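Local atomic coordinates of alpha,alpha-trehalose-phosphate synthase (UDP-forming) (Burkholderia vietnamiensis, PDB entry 5TVG), a protein that is a glycosyltransferase of family 20, built on the two-domain GT-B fold and holding uridine-5'-diphosphate in this structure. Residues 75-80 / 116-121; 272-277 / 305-310; 281-286 / 364-369. All coordinates share one frame; numbering follows the deposited sequence.

Contact 1: residues 75-80 / 116-121; sequences LGLTRR and LRVNAM
M121 leaves its helix with CG anti to the backbone N, then turns at chi2 (-78°) and again at chi3 (-68°); the double bend carries the methyl CE to L77, where M121 CE stands 3.9 Å from L77 CD2. L77 in turn has CG anti to its own carbonyl carbon, which brings the CD2 branch toward the helix. L77 CD2 also meets V118 CG1, 4.1 Å away, the two side chains crossing at about a right angle. L75 adds a looser touch, its CD1 lying 4.4 Å from M121 SD. Strand 70-77, from the mixed sheet of the Rossmann-like N-terminal half, thus faces helix 109-127; the axes of strand residues 75-77 and helix residues 116-121 run nearly antiparallel (164°) and 11.5 Å apart. Y85 of helix 79-98 covers both L77 and V118. At the exposed margin R117 NH2 comes 4.2 Å from the aliphatic R80 CG, while R117 NH2 is salt-bridged to D81 and hydrogen-bonded to Q84. The contact is dispersive throughout, with R117 finding its polar partners outside it; R80 NE and R117 NH2 are 5.4 Å apart, not in contact, and D81 probably offsets the repulsion between these like charges.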
# COMPACT_ATOMS: atom_id res chain seq x y z
N LEU A 75 21.35 -18.59 28.11
CA LEU A 75 20.19 -19.44 27.92
C LEU A 75 19.59 -19.14 26.56
O LEU A 75 19.63 -18.00 26.08
CB LEU A 75 19.11 -19.19 28.99
CG LEU A 75 19.36 -19.70 30.39
CD1 LEU A 75 18.49 -18.91 31.34
CD2 LEU A 75 19.03 -21.23 30.47
N GLY A 76 19.01 -20.18 25.94
CA GLY A 76 18.27 -20.00 24.71
C GLY A 76 16.82 -19.72 25.02
O GLY A 76 16.40 -19.84 26.17
N LEU A 77 16.07 -19.30 24.00
CA LEU A 77 14.63 -19.08 24.14
C LEU A 77 13.87 -19.91 23.11
O LEU A 77 14.33 -20.12 22.00
CB LEU A 77 14.25 -17.60 23.95
CG LEU A 77 14.73 -16.53 24.94
CD1 LEU A 77 14.31 -15.11 24.47
CD2 LEU A 77 14.20 -16.82 26.33
N THR A 78 12.67 -20.33 23.48
CA THR A 78 11.83 -21.00 22.52
C THR A 78 11.25 -19.97 21.56
O THR A 78 11.22 -18.76 21.86
CB THR A 78 10.68 -21.73 23.22
OG1 THR A 78 9.88 -20.77 23.94
CG2 THR A 78 11.17 -22.87 24.13
N ARG A 79 10.77 -20.47 20.43
CA ARG A 79 10.12 -19.64 19.43
C ARG A 79 8.95 -18.86 20.03
O ARG A 79 8.80 -17.65 19.76
CB ARG A 79 9.65 -20.53 18.27
CG ARG A 79 8.79 -19.83 17.21
CD ARG A 79 9.64 -18.88 16.39
NE ARG A 79 10.78 -19.57 15.80
CZ ARG A 79 11.81 -18.94 15.24
NH1 ARG A 79 11.84 -17.61 15.18
NH2 ARG A 79 12.82 -19.66 14.73
N ARG A 80 8.14 -19.52 20.86
CA ARG A 80 7.03 -18.84 21.52
C ARG A 80 7.53 -17.76 22.47
O ARG A 80 6.99 -16.65 22.49
CB ARG A 80 6.18 -19.87 22.27
CG ARG A 80 4.90 -19.32 22.89
CD ARG A 80 3.77 -19.17 21.87
NE ARG A 80 2.49 -18.87 22.51
CZ ARG A 80 1.34 -18.69 21.86
NH1 ARG A 80 1.28 -18.76 20.53
NH2 ARG A 80 0.23 -18.41 22.55
N LEU A 116 6.16 -11.26 30.64
CA LEU A 116 6.27 -11.51 32.07
C LEU A 116 6.83 -12.91 32.33
O LEU A 116 7.77 -13.06 33.13
CB LEU A 116 4.91 -11.34 32.77
CG LEU A 116 4.30 -9.93 32.68
CD1 LEU A 116 3.01 -9.81 33.50
CD2 LEU A 116 5.31 -8.88 33.12
N ARG A 117 6.31 -13.92 31.61
CA ARG A 117 6.76 -15.30 31.83
C ARG A 117 8.26 -15.43 31.57
O ARG A 117 8.97 -16.06 32.35
CB ARG A 117 5.99 -16.27 30.93
CG ARG A 117 6.38 -17.76 31.10
CD ARG A 117 5.66 -18.69 30.07
NE ARG A 117 6.10 -18.37 28.71
CZ ARG A 117 5.33 -17.85 27.76
NH1 ARG A 117 4.04 -17.61 27.98
NH2 ARG A 117 5.86 -17.59 26.56
N VAL A 118 8.76 -14.82 30.50
CA VAL A 118 10.18 -14.96 30.19
C VAL A 118 11.04 -14.26 31.24
O VAL A 118 12.07 -14.79 31.66
CB VAL A 118 10.46 -14.46 28.77
CG1 VAL A 118 11.93 -14.26 28.57
CG2 VAL A 118 9.89 -15.51 27.72
N ASN A 119 10.63 -13.06 31.66
CA ASN A 119 11.36 -12.38 32.74
C ASN A 119 11.42 -13.26 33.98
O ASN A 119 12.48 -13.37 34.61
CB ASN A 119 10.70 -11.03 33.08
CG ASN A 119 11.29 -9.89 32.28
OD1 ASN A 119 12.21 -9.18 32.75
ND2 ASN A 119 10.73 -9.65 31.09
N ALA A 120 10.29 -13.88 34.35
CA ALA A 120 10.28 -14.75 35.54
C ALA A 120 11.15 -15.98 35.34
O ALA A 120 11.82 -16.43 36.28
CB ALA A 120 8.85 -15.16 35.89
N MET A 121 11.13 -16.57 34.14
CA MET A 121 11.97 -17.73 33.88
C MET A 121 13.45 -17.36 33.97
O MET A 121 14.25 -18.08 34.57
CB MET A 121 11.63 -18.33 32.51
CG MET A 121 12.46 -19.58 32.10
SD MET A 121 14.12 -19.14 31.49
CE MET A 121 13.74 -18.30 29.95

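Contact 2: residues 272-277 / 305-310; sequences DRLDYS and QIAPPT. With UDP (uridine-5'-diphosphate), chain I.
R273 serves T310 and UDP with separate nitrogens of one guanidinium. R273 NE donates to UDP O3B at 2.7 Å and R273 NH2 to UDP O2B at 2.9 Å, a two-pronged grip on the terminal phosphate, while R273 NH1 reaches T310 OG1 at 3.3 Å in the guanidinium plane. The bend at chi3 (-57°) turns the flat group to meet all three. R273 NH1 also forms a salt bridge with D275 OD2 (3.0 Å), which accepts through its anti lone pair; Y317 OH binds the same oxygen, and D275 OD1 closes an Asx turn with S277 N. One residue back, D272 OD1 accepts from Q305 NE2 at 3.1 Å, almost straight (176°), on the anti side but 32° out of the carboxylate plane; the same oxygen is salt-bridged by R283, its stronger partner. These residues sit at the C-terminal ends of the neighbouring parallel strands 266-271 and 301-306, the usual place for a binding site in a Rossmann-like domain of the GT-B fold. Sheet-like pairing continues past the strands: D272 N donates to I306 O, which Q305 NE2 also reaches from above the carbonyl plane, and L274 N to P308 O at 3.1 Å. A307 CA adds a CH...O contact to D272 O. The L274 side chain packs on A307 CB, T310 CG2 lies 3.2 Å from L274 O, and P308 CG 3.6 Å from UDP O4.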
# COMPACT_ATOMS: atom_id res chain seq x y z
N ASP A 272 23.31 4.30 10.73
CA ASP A 272 22.12 4.08 11.55
C ASP A 272 21.61 2.66 11.32
O ASP A 272 21.56 2.21 10.17
CB ASP A 272 20.96 5.04 11.18
CG ASP A 272 21.34 6.51 11.23
OD1 ASP A 272 22.16 6.96 10.40
OD2 ASP A 272 20.78 7.24 12.08
N ARG A 273 21.15 1.98 12.38
CA ARG A 273 20.24 0.85 12.14
C ARG A 273 19.01 1.36 11.38
O ARG A 273 18.62 2.53 11.49
CB ARG A 273 19.79 0.18 13.44
CG ARG A 273 20.84 -0.62 14.25
CD ARG A 273 20.24 -1.16 15.60
NE ARG A 273 19.71 -0.04 16.40
CZ ARG A 273 18.40 0.22 16.58
NH1 ARG A 273 17.47 -0.57 16.05
NH2 ARG A 273 18.03 1.30 17.28
N LEU A 274 18.43 0.50 10.57
CA LEU A 274 17.27 0.91 9.78
C LEU A 274 16.01 0.86 10.65
O LEU A 274 15.12 0.02 10.49
CB LEU A 274 17.18 0.04 8.53
CG LEU A 274 16.78 0.82 7.24
CD1 LEU A 274 16.85 -0.10 6.03
CD2 LEU A 274 15.38 1.42 7.37
N ASP A 275 15.96 1.78 11.60
CA ASP A 275 14.88 1.89 12.58
C ASP A 275 14.04 3.12 12.26
O ASP A 275 14.56 4.13 11.77
CB ASP A 275 15.47 2.01 14.02
CG ASP A 275 14.47 1.66 15.11
OD1 ASP A 275 13.44 2.37 15.22
OD2 ASP A 275 14.71 0.66 15.87
N TYR A 276 12.73 3.05 12.53
CA TYR A 276 11.95 4.28 12.32
C TYR A 276 12.29 5.38 13.33
O TYR A 276 11.87 6.55 13.15
CB TYR A 276 10.45 3.98 12.34
CG TYR A 276 10.00 3.10 13.51
CD1 TYR A 276 9.83 3.64 14.79
CD2 TYR A 276 9.69 1.76 13.31
CE1 TYR A 276 9.39 2.86 15.84
CE2 TYR A 276 9.25 0.97 14.36
CZ TYR A 276 9.11 1.52 15.62
OH TYR A 276 8.65 0.74 16.66
N SER A 277 13.01 5.05 14.40
CA SER A 277 13.42 6.11 15.32
C SER A 277 14.48 7.01 14.71
O SER A 277 14.70 8.12 15.21
CB SER A 277 13.95 5.47 16.61
OG SER A 277 15.16 4.80 16.32
N GLN A 305 24.81 6.71 3.22
CA GLN A 305 24.01 6.21 4.33
C GLN A 305 24.25 4.71 4.46
O GLN A 305 23.78 3.93 3.63
CB GLN A 305 22.52 6.48 4.14
CG GLN A 305 21.62 5.78 5.20
CD GLN A 305 21.66 6.46 6.56
OE1 GLN A 305 21.29 7.63 6.69
NE2 GLN A 305 22.12 5.73 7.59
N ILE A 306 24.98 4.33 5.50
CA ILE A 306 25.11 2.94 5.89
C ILE A 306 23.98 2.66 6.86
O ILE A 306 23.84 3.35 7.87
CB ILE A 306 26.48 2.68 6.54
CG1 ILE A 306 27.58 2.84 5.49
CG2 ILE A 306 26.50 1.29 7.23
CD1 ILE A 306 28.96 2.86 6.04
N ALA A 307 23.14 1.69 6.51
CA ALA A 307 21.90 1.41 7.24
C ALA A 307 21.65 -0.10 7.24
O ALA A 307 20.84 -0.62 6.46
CB ALA A 307 20.73 2.17 6.60
N PRO A 308 22.31 -0.84 8.12
CA PRO A 308 22.06 -2.28 8.20
C PRO A 308 20.66 -2.59 8.70
O PRO A 308 20.12 -1.85 9.54
CB PRO A 308 23.13 -2.78 9.19
CG PRO A 308 23.53 -1.54 9.98
CD PRO A 308 23.35 -0.38 9.05
N PRO A 309 20.03 -3.64 8.18
CA PRO A 309 18.68 -4.00 8.62
C PRO A 309 18.67 -4.46 10.07
O PRO A 309 19.67 -4.93 10.61
CB PRO A 309 18.29 -5.15 7.68
CG PRO A 309 19.15 -4.94 6.47
CD PRO A 309 20.45 -4.43 7.01
N THR A 310 17.50 -4.32 10.68
CA THR A 310 17.31 -4.53 12.10
C THR A 310 15.89 -5.01 12.30
O THR A 310 14.98 -4.52 11.64
CB THR A 310 17.54 -3.18 12.84
OG1 THR A 310 17.32 -3.32 14.24
CG2 THR A 310 16.57 -2.13 12.28
N1 UDP I . 27.38 0.38 14.77
C2 UDP I . 28.36 -0.43 14.20
N3 UDP I . 28.11 -0.83 12.92
C4 UDP I . 27.00 -0.53 12.15
C5 UDP I . 26.02 0.30 12.80
C6 UDP I . 26.24 0.71 14.07
O2 UDP I . 29.38 -0.74 14.79
O4 UDP I . 26.92 -1.00 10.99
C1' UDP I . 27.60 0.83 16.16
C2' UDP I . 27.96 2.31 16.35
O2' UDP I . 29.37 2.43 16.29
C3' UDP I . 27.49 2.54 17.78
C4' UDP I . 26.24 1.67 17.86
O4' UDP I . 26.43 0.61 16.90
O3' UDP I . 28.44 2.24 18.79
C5' UDP I . 25.00 2.42 17.48
O5' UDP I . 24.48 2.87 18.73
PA UDP I . 23.65 4.19 18.84
O1A UDP I . 23.64 4.54 20.28
O2A UDP I . 24.15 5.24 17.86
O3A UDP I . 22.18 3.78 18.38
PB UDP I . 21.48 2.37 18.56
O1B UDP I . 21.97 1.88 19.93
O2B UDP I . 20.02 2.71 18.80
O3B UDP I . 21.73 1.46 17.40

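Contact 3: residues 281-286 / 364-369; sequences VERFQS and VGYVTP
R283 lays the start of its aliphatic chain over one face of the Y366 ring. Its CG is 3.5 Å from the centroid of the Y366 ring and 25° off the normal, a CH-pi contact displaced toward the rim, where R283 CG comes within 3.2 Å of Y366 CE2. The setting is the Rossmann-like domain that carries the UDP pocket. Helix 280-293 is the connection of a beta-alpha-beta crossover between strands 266-271 and 301-306, and here it packs against 364-367, the strand on the other side of 266-271; the axes of 281-286 and 364-367 approach to 10.3 Å at 138°. CG of R283 is anti to the backbone N (chi1 -170°), and the chain then stays extended as far as CD, so that it and the tyrosine slide past each other in opposite directions, each tip lying near the other's backbone. The tip of Y366 reaches the helix, where Y366 OH donates to R283 O at 2.9 Å, in the carbonyl plane and on a lone pair. The tip of R283 reaches the end of the strand, where R283 NE donates to T368 OG1 at 3.0 Å. The guanidinium has Y366 O over one face; R283 NH2 is 3.4 Å from Y366 O, but the angle is too poor for a hydrogen bond, and that carbonyl accepts from S270 OG. The strongest partner of R283 is D272, which probably balances the buried charge. F303, on strand 301-306 two places across the sheet, also meets the Y366 ring. S286 CB lies 3.4 Å from Y366 OH, about one helical turn on from R283, while S286 OG turns back to E282 O at 2.9 Å, reaching that carbonyl from the face opposite to S286 N.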
# COMPACT_ATOMS: atom_id res chain seq x y z
N VAL A 281 13.90 8.77 6.43
CA VAL A 281 13.15 9.34 5.30
C VAL A 281 13.25 10.86 5.33
O VAL A 281 13.60 11.51 4.32
CB VAL A 281 11.67 8.89 5.32
CG1 VAL A 281 10.83 9.58 4.19
CG2 VAL A 281 11.58 7.39 5.23
N GLU A 282 12.97 11.46 6.49
CA GLU A 282 13.12 12.91 6.63
C GLU A 282 14.53 13.33 6.27
O GLU A 282 14.75 14.34 5.57
CB GLU A 282 12.79 13.33 8.07
CG GLU A 282 11.31 13.14 8.44
CD GLU A 282 10.96 11.73 8.83
OE1 GLU A 282 9.77 11.50 9.12
OE2 GLU A 282 11.85 10.85 8.84
N ARG A 283 15.50 12.52 6.68
CA ARG A 283 16.89 12.81 6.40
C ARG A 283 17.16 12.81 4.89
O ARG A 283 17.75 13.75 4.36
CB ARG A 283 17.77 11.78 7.12
CG ARG A 283 19.21 12.13 7.09
CD ARG A 283 20.06 11.06 7.78
NE ARG A 283 19.63 10.81 9.15
CZ ARG A 283 20.15 9.84 9.89
NH1 ARG A 283 19.71 9.64 11.13
NH2 ARG A 283 21.10 9.06 9.36
N PHE A 284 16.69 11.77 4.18
CA PHE A 284 16.89 11.72 2.74
C PHE A 284 16.19 12.89 2.05
O PHE A 284 16.77 13.54 1.17
CB PHE A 284 16.34 10.39 2.16
CG PHE A 284 17.23 9.20 2.38
CD1 PHE A 284 18.14 9.15 3.44
CD2 PHE A 284 17.14 8.10 1.53
CE1 PHE A 284 18.94 8.05 3.65
CE2 PHE A 284 17.94 6.98 1.73
CZ PHE A 284 18.84 6.94 2.79
N GLN A 285 14.93 13.13 2.39
CA GLN A 285 14.19 14.20 1.71
C GLN A 285 14.82 15.57 1.96
O GLN A 285 14.73 16.44 1.10
CB GLN A 285 12.72 14.17 2.13
CG GLN A 285 12.03 12.91 1.66
CD GLN A 285 10.64 12.75 2.20
OE1 GLN A 285 10.30 13.33 3.22
NE2 GLN A 285 9.83 11.93 1.54
N SER A 286 15.46 15.78 3.13
CA SER A 286 16.08 17.08 3.41
C SER A 286 17.35 17.28 2.60
O SER A 286 17.67 18.41 2.19
CB SER A 286 16.37 17.22 4.90
OG SER A 286 15.16 17.21 5.63
N VAL A 364 30.70 16.19 7.10
CA VAL A 364 29.48 16.36 7.88
C VAL A 364 29.05 15.03 8.46
O VAL A 364 29.01 14.01 7.75
CB VAL A 364 28.32 16.92 7.01
CG1 VAL A 364 27.06 17.09 7.84
CG2 VAL A 364 28.73 18.24 6.33
N GLY A 365 28.68 15.04 9.75
CA GLY A 365 27.96 13.93 10.35
C GLY A 365 26.49 14.29 10.47
O GLY A 365 26.13 15.29 11.08
N TYR A 366 25.65 13.43 9.94
CA TYR A 366 24.26 13.74 9.69
C TYR A 366 23.48 12.75 10.54
O TYR A 366 23.30 11.59 10.15
CB TYR A 366 23.98 13.62 8.20
CG TYR A 366 22.72 14.23 7.67
CD1 TYR A 366 21.94 15.15 8.41
CD2 TYR A 366 22.27 13.84 6.41
CE1 TYR A 366 20.76 15.67 7.86
CE2 TYR A 366 21.13 14.35 5.86
CZ TYR A 366 20.37 15.25 6.56
OH TYR A 366 19.20 15.69 5.93
N VAL A 367 23.10 13.19 11.74
CA VAL A 367 22.57 12.30 12.77
C VAL A 367 21.28 12.95 13.26
O VAL A 367 21.30 13.75 14.20
CB VAL A 367 23.55 12.10 13.92
CG1 VAL A 367 22.97 11.10 14.96
CG2 VAL A 367 24.88 11.62 13.39
N THR A 368 20.15 12.53 12.68
CA THR A 368 18.88 13.23 12.88
C THR A 368 17.75 12.30 13.32
O THR A 368 16.68 12.29 12.71
CB THR A 368 18.49 13.99 11.61
OG1 THR A 368 18.26 13.07 10.52
CG2 THR A 368 19.56 15.01 11.25
N PRO A 369 17.92 11.52 14.40
CA PRO A 369 16.82 10.64 14.82
C PRO A 369 15.58 11.42 15.21
O PRO A 369 15.67 12.53 15.73
CB PRO A 369 17.40 9.88 16.02
CG PRO A 369 18.45 10.78 16.53
CD PRO A 369 19.05 11.43 15.33

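In the fold
Contact 1 comes first along the chain and is complete before the others begin; it belongs to the mixed sheet of the N-terminal half, whereas contacts 2 and 3 both reach the six-stranded parallel sheet of the other half. The distances between centres reflect this division: about 27 Å from contact 1 to contact 2 and about 37 Å to contact 3, with no touch, but about 12 Å between contacts 2 and 3. Those two alternate along the chain, 272-277, 281-286, 305-310 and 364-369, and are joined where R283 NH2 bridges to D272 OD1 at 2.6 Å. Through D272, next to the UDP-binding R273, contact 3 probably helps to position the segments carrying R273 and P308.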